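Local coordinates for protein acetylglutamate kinase (PDB 3L86) that probably catalyses the ATP-dependent phosphorylation of N-acetyl-L-glutamate, the second step in the route from glutamate to N-acetylornithine in arginine biosynthesis, at residues A[95-100]-A[105-110]; A[154-159]-A[193-198]. All coordinates share one frame; numbering follows the deposited sequence.

Contact 1. Residues A[95-100]-A[105-110]; sequences GLRVTS and VLVSHA. With NLG (N-acetyl-L-glutamate), chain C.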
loop_
_atom_site.group_PDB
_atom_site.type_symbol
_atom_site.label_atom_id
_atom_site.label_comp_id
_atom_site.label_asym_id
_atom_site.label_seq_id
_atom_site.Cartn_x
_atom_site.Cartn_y
_atom_site.Cartn_z
ATOM N N GLY A 95 -2.933 14.918 3.893
ATOM C CA GLY A 95 -3.364 13.570 3.543
ATOM C C GLY A 95 -3.026 12.453 4.556
ATOM O O GLY A 95 -3.313 11.296 4.288
ATOM N N LEU A 96 -2.474 12.797 5.717
ATOM C CA LEU A 96 -2.128 11.775 6.763
ATOM C C LEU A 96 -3.036 11.894 7.991
ATOM O O LEU A 96 -3.253 12.996 8.491
ATOM C CB LEU A 96 -0.647 11.921 7.163
ATOM C CG LEU A 96 0.365 11.834 6.013
ATOM C CD1 LEU A 96 1.751 12.164 6.546
ATOM C CD2 LEU A 96 0.396 10.408 5.350
ATOM N N ARG A 97 -3.554 10.778 8.495
ATOM C CA ARG A 97 -4.519 10.790 9.643
ATOM C C ARG A 97 -3.773 11.046 10.951
ATOM O O ARG A 97 -2.810 10.330 11.233
ATOM C CB ARG A 97 -5.238 9.415 9.768
ATOM C CG ARG A 97 -6.419 9.303 10.818
ATOM C CD ARG A 97 -6.866 7.762 10.985
ATOM N NE ARG A 97 -7.250 7.286 9.655
ATOM C CZ ARG A 97 -8.463 7.479 9.133
ATOM N NH1 ARG A 97 -9.446 8.060 9.850
ATOM N NH2 ARG A 97 -8.700 7.067 7.903
ATOM N N VAL A 98 -4.229 12.043 11.721
ATOM C CA VAL A 98 -3.749 12.296 13.065
ATOM C C VAL A 98 -4.267 11.161 13.964
ATOM O O VAL A 98 -5.470 10.916 13.975
ATOM C CB VAL A 98 -4.201 13.707 13.555
ATOM C CG1 VAL A 98 -3.782 13.967 15.057
ATOM C CG2 VAL A 98 -3.549 14.809 12.647
ATOM N N THR A 99 -3.364 10.426 14.644
ATOM C CA THR A 99 -3.735 9.128 15.292
ATOM C C THR A 99 -3.281 9.069 16.750
ATOM O O THR A 99 -2.082 9.012 17.042
ATOM C CB THR A 99 -3.101 7.899 14.485
ATOM O OG1 THR A 99 -3.350 8.045 13.067
ATOM C CG2 THR A 99 -3.651 6.542 14.958
ATOM N N SER A 100 -4.200 9.105 17.695
ATOM C CA SER A 100 -3.788 8.989 19.095
ATOM C C SER A 100 -3.525 7.540 19.462
ATOM O O SER A 100 -3.928 6.641 18.729
ATOM C CB SER A 100 -4.886 9.530 20.033
ATOM O OG SER A 100 -5.982 8.624 20.085
ATOM N N VAL A 105 -6.215 1.309 18.490
ATOM C CA VAL A 105 -7.126 0.142 18.663
ATOM C C VAL A 105 -8.100 0.053 17.462
ATOM O O VAL A 105 -8.360 -1.026 16.916
ATOM C CB VAL A 105 -7.997 0.269 19.970
ATOM C CG1 VAL A 105 -9.109 -0.817 19.985
ATOM C CG2 VAL A 105 -7.123 0.121 21.230
ATOM N N LEU A 106 -8.673 1.194 17.084
ATOM C CA LEU A 106 -9.594 1.279 15.938
ATOM C C LEU A 106 -8.892 0.982 14.601
ATOM O O LEU A 106 -9.420 0.228 13.759
ATOM C CB LEU A 106 -10.248 2.694 15.906
ATOM C CG LEU A 106 -11.009 3.022 17.217
ATOM C CD1 LEU A 106 -11.486 4.508 17.298
ATOM C CD2 LEU A 106 -12.186 2.117 17.218
ATOM N N VAL A 107 -7.705 1.594 14.409
ATOM C CA VAL A 107 -6.930 1.450 13.152
ATOM C C VAL A 107 -6.576 -0.039 12.893
ATOM O O VAL A 107 -6.790 -0.561 11.785
ATOM C CB VAL A 107 -5.665 2.389 13.117
ATOM C CG1 VAL A 107 -4.715 2.098 11.913
ATOM C CG2 VAL A 107 -6.037 3.917 13.107
ATOM N N SER A 108 -6.019 -0.718 13.899
ATOM C CA SER A 108 -5.585 -2.106 13.698
ATOM C C SER A 108 -6.763 -3.045 13.527
ATOM O O SER A 108 -6.698 -3.972 12.681
ATOM C CB SER A 108 -4.637 -2.590 14.826
ATOM O OG SER A 108 -5.318 -2.580 16.046
ATOM N N HIS A 109 -7.862 -2.806 14.257
ATOM C CA HIS A 109 -9.098 -3.601 14.032
ATOM C C HIS A 109 -9.657 -3.446 12.590
ATOM O O HIS A 109 -9.972 -4.424 11.928
ATOM C CB HIS A 109 -10.216 -3.205 15.023
ATOM C CG HIS A 109 -11.548 -3.798 14.695
ATOM N ND1 HIS A 109 -11.734 -5.162 14.499
ATOM C CD2 HIS A 109 -12.769 -3.224 14.549
ATOM C CE1 HIS A 109 -13.011 -5.384 14.208
ATOM N NE2 HIS A 109 -13.661 -4.231 14.246
ATOM N N ALA A 110 -9.783 -2.223 12.083
ATOM C CA ALA A 110 -10.298 -2.096 10.708
ATOM C C ALA A 110 -9.340 -2.754 9.662
ATOM O O ALA A 110 -9.766 -3.451 8.716
ATOM C CB ALA A 110 -10.553 -0.604 10.384
HETATM C CA NLG C . -3.163 5.648 6.928
HETATM C C NLG C . -2.416 6.737 7.453
HETATM O OXT NLG C . -2.710 7.931 7.331
HETATM O O NLG C . -1.374 6.848 7.984
HETATM C CB NLG C . -3.254 4.115 6.832
HETATM C CG NLG C . -4.304 3.406 5.880
HETATM C CD NLG C . -4.366 3.616 4.308
HETATM O OE1 NLG C . -3.415 4.122 3.786
HETATM O OE2 NLG C . -5.340 3.325 3.594
HETATM C C7 NLG C . -5.448 6.078 7.249
HETATM C C8 NLG C . -6.480 6.241 6.642
HETATM O O7 NLG C . -5.289 6.066 8.445
HETATM N N2 NLG C . -4.344 5.904 6.630
#

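Contact 2. Residues A[154-159]-A[193-198]; sequences VGDVTH and ADYLAT. With NLG (N-acetyl-L-glutamate), chain C.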
loop_
_atom_site.group_PDB
_atom_site.type_symbol
_atom_site.label_atom_id
_atom_site.label_comp_id
_atom_site.label_asym_id
_atom_site.label_seq_id
_atom_site.Cartn_x
_atom_site.Cartn_y
_atom_site.Cartn_z
ATOM N N VAL A 154 1.619 8.050 14.131
ATOM C CA VAL A 154 1.920 7.840 12.700
ATOM C C VAL A 154 3.415 7.545 12.481
ATOM O O VAL A 154 4.286 8.225 13.045
ATOM C CB VAL A 154 1.413 9.030 11.850
ATOM C CG1 VAL A 154 1.859 8.933 10.382
ATOM C CG2 VAL A 154 -0.157 9.037 11.900
ATOM N N GLY A 155 3.701 6.453 11.787
ATOM C CA GLY A 155 5.066 6.058 11.562
ATOM C C GLY A 155 5.589 6.292 10.168
ATOM O O GLY A 155 4.797 6.423 9.223
ATOM N N ASP A 156 6.934 6.322 10.056
ATOM C CA ASP A 156 7.665 6.346 8.776
ATOM C C ASP A 156 8.491 5.034 8.794
ATOM O O ASP A 156 9.172 4.817 9.779
ATOM C CB ASP A 156 8.663 7.516 8.888
ATOM C CG ASP A 156 9.260 7.978 7.550
ATOM O OD1 ASP A 156 8.759 7.658 6.435
ATOM O OD2 ASP A 156 10.274 8.731 7.654
ATOM N N VAL A 157 8.446 4.200 7.746
ATOM C CA VAL A 157 9.221 2.945 7.714
ATOM C C VAL A 157 10.734 3.135 7.933
ATOM O O VAL A 157 11.352 3.947 7.259
ATOM C CB VAL A 157 8.949 2.109 6.386
ATOM C CG1 VAL A 157 9.737 0.767 6.430
ATOM C CG2 VAL A 157 7.412 1.801 6.248
ATOM N N THR A 158 11.346 2.422 8.879
ATOM C CA THR A 158 12.807 2.544 9.004
ATOM C C THR A 158 13.561 1.332 8.431
ATOM O O THR A 158 14.712 1.464 8.018
ATOM C CB THR A 158 13.261 2.721 10.514
ATOM O OG1 THR A 158 12.717 1.636 11.252
ATOM C CG2 THR A 158 12.781 4.054 11.111
ATOM N N HIS A 159 12.949 0.145 8.404
ATOM C CA HIS A 159 13.659 -1.008 7.786
ATOM C C HIS A 159 12.660 -2.090 7.482
ATOM O O HIS A 159 11.697 -2.293 8.253
ATOM C CB HIS A 159 14.795 -1.568 8.721
ATOM C CG HIS A 159 15.613 -2.688 8.124
ATOM N ND1 HIS A 159 15.547 -3.990 8.581
ATOM C CD2 HIS A 159 16.521 -2.695 7.123
ATOM C CE1 HIS A 159 16.361 -4.746 7.867
ATOM N NE2 HIS A 159 16.969 -3.986 6.985
ATOM N N ALA A 193 -0.460 3.620 3.592
ATOM C CA ALA A 193 -0.172 2.353 2.838
ATOM C C ALA A 193 0.771 2.544 1.677
ATOM O O ALA A 193 1.508 1.623 1.343
ATOM C CB ALA A 193 -1.469 1.594 2.359
ATOM N N ASP A 194 0.721 3.711 1.031
ATOM C CA ASP A 194 1.647 4.061 -0.070
ATOM C C ASP A 194 3.121 4.114 0.375
ATOM O O ASP A 194 4.010 3.687 -0.360
ATOM C CB ASP A 194 1.250 5.420 -0.720
ATOM C CG ASP A 194 -0.249 5.432 -1.200
ATOM O OD1 ASP A 194 -0.658 4.519 -1.942
ATOM O OD2 ASP A 194 -1.026 6.320 -0.783
ATOM N N TYR A 195 3.366 4.662 1.556
ATOM C CA TYR A 195 4.703 4.700 2.137
ATOM C C TYR A 195 5.217 3.258 2.345
ATOM O O TYR A 195 6.404 2.932 2.071
ATOM C CB TYR A 195 4.631 5.410 3.523
ATOM C CG TYR A 195 4.465 6.966 3.531
ATOM C CD1 TYR A 195 3.995 7.679 2.418
ATOM C CD2 TYR A 195 4.813 7.707 4.689
ATOM C CE1 TYR A 195 3.860 9.135 2.467
ATOM C CE2 TYR A 195 4.685 9.121 4.760
ATOM C CZ TYR A 195 4.203 9.819 3.660
ATOM O OH TYR A 195 4.114 11.202 3.766
ATOM N N LEU A 196 4.373 2.409 2.923
ATOM C CA LEU A 196 4.781 0.999 3.136
ATOM C C LEU A 196 5.107 0.254 1.803
ATOM O O LEU A 196 6.088 -0.502 1.732
ATOM C CB LEU A 196 3.735 0.192 3.920
ATOM C CG LEU A 196 4.177 -1.294 4.178
ATOM C CD1 LEU A 196 5.608 -1.351 4.827
ATOM C CD2 LEU A 196 3.213 -2.070 5.067
ATOM N N ALA A 197 4.246 0.420 0.793
ATOM C CA ALA A 197 4.472 -0.103 -0.547
ATOM C C ALA A 197 5.826 0.306 -1.155
ATOM O O ALA A 197 6.485 -0.556 -1.749
ATOM C CB ALA A 197 3.323 0.385 -1.480
ATOM N N THR A 198 6.203 1.606 -1.069
ATOM C CA THR A 198 7.565 2.074 -1.541
ATOM C C THR A 198 8.706 1.309 -0.838
ATOM O O THR A 198 9.637 0.846 -1.464
ATOM C CB THR A 198 7.875 3.628 -1.271
ATOM O OG1 THR A 198 6.821 4.450 -1.777
ATOM C CG2 THR A 198 9.160 4.036 -1.972
HETATM C CA NLG C . -3.163 5.648 6.928
HETATM C C NLG C . -2.416 6.737 7.453
HETATM O OXT NLG C . -2.710 7.931 7.331
HETATM O O NLG C . -1.374 6.848 7.984
HETATM C CB NLG C . -3.254 4.115 6.832
HETATM C CG NLG C . -4.304 3.406 5.880
HETATM C CD NLG C . -4.366 3.616 4.308
HETATM O OE1 NLG C . -3.415 4.122 3.786
HETATM O OE2 NLG C . -5.340 3.325 3.594
HETATM C C7 NLG C . -5.448 6.078 7.249
HETATM C C8 NLG C . -6.480 6.241 6.642
HETATM O O7 NLG C . -5.289 6.066 8.445
HETATM N N2 NLG C . -4.344 5.904 6.630
#

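Contact 1. Residues A[95-100]-A[105-110]
Thr-99 and Val-107 meet tip to tip through methyl groups, CG2 of Thr-99 standing 4.0 Å from CG2 of Val-107. The setting is the N-acetyl-L-glutamate site of the amino acid kinase fold: strand 96-97 and the loop after it run into helix 101-125, and Ser-100, at the N-cap position, marks the turn between them. With the CA atoms of Thr-99 and Val-107 still 8.6 Å apart and no hydrogen bond crossing between the segments, this is a thin apolar touch that buries only 79 Å². The second link is looser, CD of Arg-97 lying 4.5 Å from CG2 of Val-107. Two residues earlier in the helix, Val-105 is exposed and makes no contact with 95-100, so the join is confined to the buried side.

The ligand side is tight by comparison. Arg-97 holds N-acetyl-L-glutamate at two points: its backbone N gives a nearly straight hydrogen bond (177°) to OXT, while NE donates to the acetyl oxygen O7 over 2.6 Å. A bend at the third torsion turns the otherwise extended arginine chain so that NE faces the acetyl group. NH1 is hydrogen-bonded to Asn-80 OD1, which gives the guanidinium a second anchor, and Ile-79 and Met-83 of helix 76-85 also touch this side chain.

Thr-99 does more than supply a methyl. Its chi1 of -48° sends CG2 out to the helix and leaves OG1 beside the backbone N; OG1 is also hydrogen-bonded with ND2 of the substrate-binding Asn-190. The same OG1 donates to Arg-97 O at 3.0 Å, from 63° above the carbonyl plane.

Contact 2. Residues A[154-159]-A[193-198]
Val-157 and Leu-196 form the apolar centre of this contact, their side chains crossing obliquely with CG2 of Val-157 3.9 Å from CD1 of Leu-196. In Val-157, CG1 is anti to the backbone N, which leaves CG2 as the branch that meets the helix. Leu-196 starts off to one side, but chi1 of -179° followed by chi2 of 52° swings CD1 back to that methyl. CG2 of Val-157 also comes within 4.4 Å of the backbone O of Tyr-195.

Strand 155-159 and helix 193-198 run nearly parallel, 12° between directions and 8.4 Å between axes, within the amino acid kinase fold; the strand pairs antiparallel with 141-145, and Thr-158 and His-159 form a classic beta bulge opposite Ala-142.

The polar edge of the contact is slacker. Tyr-195 starts out toward the strand and buries 47 Å² against it, nearly as much as the 51 Å² of Val-157 on the other side. Its ring carbon CD2 lies 4.3 Å from OD1 of Asp-156, an oblique approach without a hydrogen bond. The first turn of the helix presents its backbone to the substrate: Ala-193 N donates to OE1 of N-acetyl-L-glutamate over 3.0 Å.

In the fold
Both contacts bind the same N-acetyl-L-glutamate, at different parts of it: contact 1 holds the OXT and acetyl oxygens through Arg-97, and contact 2 holds OE1 through Ala-193. Their centres lie 14 Å apart, yet they touch directly, with Val-154 CG2 3.5 Å from Thr-99 OG1 and Leu-96 CD1 3.8 Å from Tyr-195 OH. Gly-75, Gly-76 and Asn-190 complete the hydrogen bonding of the ligand. Contact 2 serves the phosphoryl-transfer end: OE1 belongs to the carboxylate that is phosphorylated, and Asp-194 is salt-bridged to Lys-249, a predicted transition-state stabiliser. The side chains of Arg-97 and Tyr-195 are similarly far from magnesium (about 8 and 9 Å) and ADP (about 9 and 10 Å).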